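PDB 4HBZ: putative phosphohistidine phosphatase, SixA from Nakamurella multipartita, which probably removes phosphoryl groups from phosphohistidine or a related phosphorylated substrate, as a member of the histidine phosphatase superfamily. Local coordinates for residues S69-T74 and V118-T123. Sequence-based numbering, arbitrary orientation.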
loop_
_atom_site.group_PDB
_atom_site.type_symbol
_atom_site.label_atom_id
_atom_site.label_comp_id
_atom_site.label_asym_id
_atom_site.label_seq_id
_atom_site.Cartn_x
_atom_site.Cartn_y
_atom_site.Cartn_z
ATOM N N SER A 69 -1.568 -2.350 -9.485
ATOM C CA SER A 69 -1.655 -3.543 -10.326
ATOM C C SER A 69 -2.658 -3.349 -11.466
ATOM O O SER A 69 -3.697 -2.713 -11.317
ATOM C CB SER A 69 -2.095 -4.723 -9.471
ATOM O OG SER A 69 -2.394 -5.837 -10.254
ATOM N N THR A 70 -2.350 -3.944 -12.607
ATOM C CA THR A 70 -3.188 -3.854 -13.793
ATOM C C THR A 70 -4.462 -4.708 -13.708
ATOM O O THR A 70 -5.355 -4.565 -14.536
ATOM C CB THR A 70 -2.406 -4.248 -15.028
ATOM O OG1 THR A 70 -1.771 -5.515 -14.772
ATOM C CG2 THR A 70 -1.357 -3.149 -15.371
ATOM N N ALA A 71 -4.577 -5.572 -12.699
ATOM C CA ALA A 71 -5.764 -6.422 -12.572
ATOM C C ALA A 71 -7.023 -5.536 -12.463
ATOM O O ALA A 71 -6.983 -4.434 -11.858
ATOM C CB ALA A 71 -5.677 -7.323 -11.375
ATOM N N ALA A 72 -8.133 -6.030 -12.972
ATOM C CA ALA A 72 -9.426 -5.305 -12.833
ATOM C C ALA A 72 -9.708 -4.966 -11.354
ATOM O O ALA A 72 -10.138 -3.882 -11.029
ATOM C CB ALA A 72 -10.567 -6.077 -13.442
ATOM N N ARG A 73 -9.462 -5.898 -10.450
ATOM C CA ARG A 73 -9.869 -5.702 -9.075
ATOM C C ARG A 73 -9.099 -4.638 -8.346
ATOM O O ARG A 73 -9.636 -3.939 -7.474
ATOM C CB ARG A 73 -9.856 -7.030 -8.301
ATOM C CG ARG A 73 -8.495 -7.755 -8.222
ATOM C CD ARG A 73 -8.727 -9.188 -7.759
ATOM N NE ARG A 73 -7.535 -10.039 -7.699
ATOM C CZ ARG A 73 -7.098 -10.811 -8.709
ATOM N NH1 ARG A 73 -7.589 -10.704 -9.958
ATOM N NH2 ARG A 73 -6.138 -11.689 -8.491
ATOM N N THR A 74 -7.820 -4.486 -8.680
ATOM C CA THR A 74 -6.995 -3.414 -8.152
ATOM C C THR A 74 -7.366 -2.058 -8.809
ATOM O O THR A 74 -7.525 -1.054 -8.145
ATOM C CB THR A 74 -5.493 -3.758 -8.321
ATOM O OG1 THR A 74 -5.308 -4.347 -9.609
ATOM C CG2 THR A 74 -5.060 -4.788 -7.276
ATOM N N VAL A 118 -1.645 -0.069 -4.687
ATOM C CA VAL A 118 -2.800 -0.949 -4.673
ATOM C C VAL A 118 -2.388 -2.257 -5.338
ATOM O O VAL A 118 -2.091 -2.321 -6.529
ATOM C CB VAL A 118 -4.004 -0.300 -5.392
ATOM C CG1 VAL A 118 -5.235 -1.186 -5.218
ATOM C CG2 VAL A 118 -4.301 1.124 -4.838
ATOM N N GLY A 119 -2.297 -3.278 -4.515
ATOM C CA GLY A 119 -1.854 -4.564 -5.010
ATOM C C GLY A 119 -2.518 -5.748 -4.353
ATOM O O GLY A 119 -3.670 -5.703 -3.938
ATOM N N HIS A 120 -1.762 -6.856 -4.277
ATOM C CA HIS A 120 -2.292 -8.144 -3.889
ATOM C C HIS A 120 -1.552 -8.708 -2.670
ATOM O O HIS A 120 -0.342 -8.460 -2.505
ATOM C CB HIS A 120 -2.066 -9.170 -5.037
ATOM C CG HIS A 120 -2.629 -8.737 -6.360
ATOM N ND1 HIS A 120 -3.891 -9.113 -6.762
ATOM C CD2 HIS A 120 -2.160 -7.886 -7.310
ATOM C CE1 HIS A 120 -4.162 -8.532 -7.933
ATOM N NE2 HIS A 120 -3.124 -7.802 -8.290
ATOM N N ALA A 121 -2.237 -9.472 -1.846
ATOM C CA ALA A 121 -1.604 -10.331 -0.891
ATOM C C ALA A 121 -1.048 -11.559 -1.579
ATOM O O ALA A 121 -1.582 -11.963 -2.583
ATOM C CB ALA A 121 -2.557 -10.739 0.184
ATOM N N PRO A 122 0.029 -12.168 -1.045
ATOM C CA PRO A 122 0.704 -11.875 0.203
ATOM C C PRO A 122 1.707 -10.741 0.112
ATOM O O PRO A 122 2.279 -10.275 1.136
ATOM C CB PRO A 122 1.411 -13.192 0.520
ATOM C CG PRO A 122 1.667 -13.799 -0.845
ATOM C CD PRO A 122 0.440 -13.463 -1.623
ATOM N N THR A 123 1.999 -10.240 -1.094
ATOM C CA THR A 123 3.093 -9.310 -1.218
ATOM C C THR A 123 2.863 -7.984 -0.480
ATOM O O THR A 123 3.776 -7.454 0.109
ATOM C CB THR A 123 3.372 -9.009 -2.727
ATOM O OG1 THR A 123 3.854 -10.234 -3.304
ATOM C CG2 THR A 123 4.360 -7.852 -2.952
#
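Ser69 and His120 meet through a hydrogen bond between Ser69 OG and His120 NE2 (2.9 Å); its proton may come from either atom. With OG anti to its backbone N (chi1 171°), Ser69 brings the hydroxyl to the edge of the imidazole, near the ring plane. The same oxygen accepts from Ala71 N, an ST turn that fixes the hydroxyl just before helix 72-81. Backbone pairing adds a nearly straight bond from Ser69 N to Val118 O (3.0 Å), joining the ends of parallel neighbouring strands 65-69 and 114-119.

Packing surrounds the same ring. Thr74 CG2 lies over one face in a CH-pi contact, 4.1 Å from the centroid of the His120 ring. Ala71 CB touches the edge.

Arg73 adds a charged group: His120 CE1 approaches a face of its guanidinium, whose plane is turned 81° from the ring, while Arg73 NH2 forms a salt bridge with Asp36. An alanine in place of His120 would probably leave Ser69 OG without its imidazole partner and open a gap beside Thr74 CG2.

With His27 also meeting the ring, this cluster at the strand C-termini is consistent with the phosphate pocket of histidine phosphatases, illustrating how a turn-held second-shell hydroxyl can orient a probable first-shell histidine.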